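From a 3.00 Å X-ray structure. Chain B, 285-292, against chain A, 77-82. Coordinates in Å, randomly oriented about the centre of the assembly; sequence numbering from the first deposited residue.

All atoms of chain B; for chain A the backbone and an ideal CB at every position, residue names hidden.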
ATOM      1  N   ALA B 285      25.038  24.360 -21.869  1.00  5.54           N
ATOM      2  CA  ALA B 285      24.940  25.183 -20.670  1.00  5.91           C
ATOM      3  C   ALA B 285      23.740  24.769 -19.835  1.00  6.53           C
ATOM      4  O   ALA B 285      22.702  24.328 -20.348  1.00  5.44           O
ATOM      5  CB  ALA B 285      24.834  26.670 -21.043  1.00  3.93           C
ATOM      6  N   VAL B 286      23.900  24.915 -18.530  1.00  7.18           N
ATOM      7  CA  VAL B 286      22.844  24.581 -17.602  1.00  7.44           C
ATOM      8  C   VAL B 286      22.776  25.784 -16.656  1.00  8.28           C
ATOM      9  O   VAL B 286      23.779  26.488 -16.458  1.00  7.98           O
ATOM     10  CB  VAL B 286      23.178  23.252 -16.866  1.00  6.35           C
ATOM     11  CG1 VAL B 286      24.049  23.505 -15.658  1.00  6.08           C
ATOM     12  CG2 VAL B 286      21.913  22.533 -16.507  1.00  5.84           C
ATOM     13  N   ALA B 287      21.596  26.040 -16.100  1.00  8.22           N
ATOM     14  CA  ALA B 287      21.425  27.174 -15.205  1.00  7.99           C
ATOM     15  C   ALA B 287      20.218  27.032 -14.301  1.00  8.08           C
ATOM     16  O   ALA B 287      19.228  26.409 -14.675  1.00  8.17           O
ATOM     17  CB  ALA B 287      21.302  28.433 -16.013  1.00  7.97           C
ATOM     18  N   GLY B 288      20.301  27.627 -13.115  1.00  8.72           N
ATOM     19  CA  GLY B 288      19.200  27.549 -12.173  1.00  9.72           C
ATOM     20  C   GLY B 288      18.471  28.865 -12.002  1.00 10.47           C
ATOM     21  O   GLY B 288      19.081  29.934 -12.082  1.00 11.73           O
ATOM     22  N   VAL B 289      17.165  28.776 -11.768  1.00  9.49           N
ATOM     23  CA  VAL B 289      16.304  29.938 -11.566  1.00  8.82           C
ATOM     24  C   VAL B 289      15.389  29.651 -10.375  1.00  9.13           C
ATOM     25  O   VAL B 289      15.264  28.505  -9.960  1.00  9.71           O
ATOM     26  CB  VAL B 289      15.451  30.166 -12.789  1.00  8.64           C
ATOM     27  CG1 VAL B 289      16.334  30.492 -13.966  1.00  7.76           C
ATOM     28  CG2 VAL B 289      14.631  28.903 -13.080  1.00 10.80           C
ATOM     29  N   PRO B 290      14.728  30.677  -9.812  1.00  9.91           N
ATOM     30  CA  PRO B 290      13.851  30.410  -8.663  1.00 10.64           C
ATOM     31  C   PRO B 290      12.708  29.448  -8.983  1.00 11.02           C
ATOM     32  O   PRO B 290      12.021  29.615  -9.989  1.00 11.73           O
ATOM     33  CB  PRO B 290      13.365  31.803  -8.268  1.00 10.18           C
ATOM     34  CG  PRO B 290      13.366  32.538  -9.554  1.00  9.56           C
ATOM     35  CD  PRO B 290      14.661  32.096 -10.200  1.00 10.59           C
ATOM     36  N   PRO B 291      12.497  28.419  -8.127  1.00 11.14           N
ATOM     37  CA  PRO B 291      11.452  27.401  -8.280  1.00 10.21           C
ATOM     38  C   PRO B 291      10.083  27.939  -8.644  1.00  9.47           C
ATOM     39  O   PRO B 291       9.435  27.423  -9.555  1.00  8.47           O
ATOM     40  CB  PRO B 291      11.451  26.707  -6.925  1.00  9.85           C
ATOM     41  CG  PRO B 291      12.886  26.717  -6.569  1.00 10.61           C
ATOM     42  CD  PRO B 291      13.277  28.149  -6.903  1.00 11.84           C
ATOM     43  N   ARG B 292       9.649  28.979  -7.938  1.00  9.28           N
ATOM     44  CA  ARG B 292       8.339  29.559  -8.195  1.00  9.59           C
ATOM     45  C   ARG B 292       8.118  29.930  -9.658  1.00 10.17           C
ATOM     46  O   ARG B 292       6.977  29.974 -10.117  1.00 11.40           O
ATOM     47  CB  ARG B 292       8.113  30.779  -7.303  1.00  9.85           C
ATOM     48  CG  ARG B 292       9.134  31.893  -7.459  1.00 11.89           C
ATOM     49  CD  ARG B 292       8.446  33.201  -7.833  1.00 12.04           C
ATOM     50  NE  ARG B 292       7.248  33.398  -7.028  1.00 10.54           N
ATOM     51  CZ  ARG B 292       6.206  34.135  -7.398  1.00 11.32           C
ATOM     52  NH1 ARG B 292       6.188  34.769  -8.569  1.00 10.26           N
ATOM     53  NH2 ARG B 292       5.166  34.221  -6.592  1.00 13.08           N
TER
ATOM     54  N   UNK A  77      22.509  29.120  -3.191  1.00  1.52           N
ATOM     55  CA  UNK A  77      21.618  30.063  -3.864  1.00  1.00           C
ATOM     56  C   UNK A  77      20.918  29.368  -5.012  1.00  1.08           C
ATOM     57  O   UNK A  77      21.424  28.397  -5.562  1.00  1.71           O
ATOM     58  CB  UNK A  77      22.388  31.286  -4.367  1.00  1.00           C
ATOM     59  N   UNK A  78      19.755  29.883  -5.376  1.00  2.40           N
ATOM     60  CA  UNK A  78      18.928  29.326  -6.451  1.00  3.68           C
ATOM     61  C   UNK A  78      19.571  29.142  -7.846  1.00  3.18           C
ATOM     62  O   UNK A  78      19.092  28.361  -8.672  1.00  1.00           O
ATOM     63  CB  UNK A  78      17.707  30.233  -6.614  1.00  3.68           C
ATOM     64  N   UNK A  79      20.656  29.850  -8.112  1.00  3.39           N
ATOM     65  CA  UNK A  79      21.295  29.727  -9.406  1.00  4.59           C
ATOM     66  C   UNK A  79      22.074  28.420  -9.579  1.00  4.80           C
ATOM     67  O   UNK A  79      22.221  27.939 -10.707  1.00  4.31           O
ATOM     68  CB  UNK A  79      22.233  30.916  -9.622  1.00  4.59           C
ATOM     69  N   UNK A  80      22.576  27.841  -8.487  1.00  2.48           N
ATOM     70  CA  UNK A  80      23.343  26.607  -8.612  1.00  2.15           C
ATOM     71  C   UNK A  80      22.471  25.484  -9.177  1.00  3.21           C
ATOM     72  O   UNK A  80      21.412  25.181  -8.648  1.00  5.36           O
ATOM     73  CB  UNK A  80      23.923  26.199  -7.256  1.00  2.15           C
ATOM     74  N   UNK A  81      22.915  24.866 -10.262  1.00  2.71           N
ATOM     75  CA  UNK A  81      22.158  23.792 -10.863  1.00  2.32           C
ATOM     76  C   UNK A  81      22.480  22.497 -10.154  1.00  4.99           C
ATOM     77  O   UNK A  81      23.336  22.459  -9.280  1.00  5.52           O
ATOM     78  CB  UNK A  81      22.451  23.682 -12.361  1.00  2.32           C
ATOM     79  N   UNK A  82      21.789  21.431 -10.547  1.00  7.46           N
ATOM     80  CA  UNK A  82      22.011  20.128  -9.947  1.00  7.39           C
ATOM     81  C   UNK A  82      21.364  19.034 -10.768  1.00  7.51           C
ATOM     82  O   UNK A  82      20.359  19.265 -11.436  1.00  8.85           O
ATOM     83  CB  UNK A  82      21.475  20.099  -8.514  1.00  7.39           C
TER

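At position 77, nothing of the chain B stretch comes within 5.5 Å of the ideal CB, so chain B hardly restricts the choice. Phi of -70° and psi of 155° are compatible with most residues, proline included, and the position opens a type I turn that runs to position 80. The deposited residue is A:Pro77, whose ring stays clear of chain B while its O accepts the turn's hydrogen bond from N of residue 80, at 3.2 Å.

At position 78 the CA-to-CB bond points toward chain B. The ideal CB stands 4.4 Å from CA of B:Pro290. What chain B offers here is a largely apolar surface of backbone and proline rings, without a charge to answer. A small or medium aliphatic side chain would suit: alanine would leave the prolines less well covered, whereas valine, and perhaps threonine, could reach them. The residue is A:Val78. Its CG1 comes to 3.1 Å from C of B:Val289 and 3.8 Å from CD of B:Pro290, while CG2 lies 3.6 Å from CD of B:Pro291. Such close packing accompanies a chi1 of 135°, between the usual wells.

Position 79 engages chain B mainly through its backbone. Its O accepts a weak hydrogen bond from N of B:Gly288 (3.1 Å, 123° at the hydrogen), and its CA makes a straighter CA-H...O contact with O of B:Gly288 at 3.5 Å. This close approach depends on the glycine: an ideal CB there would fall 2.6 Å from O of residue 78 and 2.7 Å from O of residue 79. The CB of position 79 lies 4.1 Å from O of B:Gly288 but the CA-to-CB bond points away overall, so many side chains would be tolerated. It is A:Glu79, whose carboxylate makes no salt bridge to the chain B stretch.

Position 80 completes the turn and directs its CB away, with nothing of the chain B stretch within 5.5 Å of that ideal CB; the stretch sets no preference for the side chain. A:Val80 occupies it.

At position 81 the CB again points toward chain B, 3.7 Å from CG1 of B:Val286. With a methyl group already so near, a small apolar residue fits well, and serine might also be accommodated. A:Ala81 packs its CB against that methyl group.

Position 82 faces away and meets nothing of chain B; its extended backbone would admit many residues. It is A:Gly82.

Chain A 77-82: PVEVAG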
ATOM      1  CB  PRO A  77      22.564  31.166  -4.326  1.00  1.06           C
ATOM      2  CG  PRO A  77      23.820  30.411  -4.622  1.00  2.60           C
ATOM      3  CD  PRO A  77      23.923  29.418  -3.478  1.00  2.35           C
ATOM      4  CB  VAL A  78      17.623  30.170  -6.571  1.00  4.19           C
ATOM      5  CG1 VAL A  78      17.292  30.480  -8.025  1.00  3.86           C
ATOM      6  CG2 VAL A  78      16.486  29.421  -5.906  1.00  4.13           C
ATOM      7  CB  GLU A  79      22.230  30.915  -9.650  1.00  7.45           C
ATOM      8  CG  GLU A  79      21.552  32.204 -10.097  1.00 11.08           C
ATOM      9  CD  GLU A  79      20.586  32.762  -9.069  1.00 15.42           C
ATOM     10  OE1 GLU A  79      20.885  32.639  -7.859  1.00 17.97           O
ATOM     11  OE2 GLU A  79      19.540  33.336  -9.471  1.00 15.72           O
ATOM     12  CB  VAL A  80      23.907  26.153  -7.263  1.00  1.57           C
ATOM     13  CG1 VAL A  80      25.037  25.141  -7.472  1.00  1.00           C
ATOM     14  CG2 VAL A  80      24.387  27.341  -6.495  1.00  2.19           C
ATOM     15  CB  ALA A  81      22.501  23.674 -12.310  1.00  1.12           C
TER
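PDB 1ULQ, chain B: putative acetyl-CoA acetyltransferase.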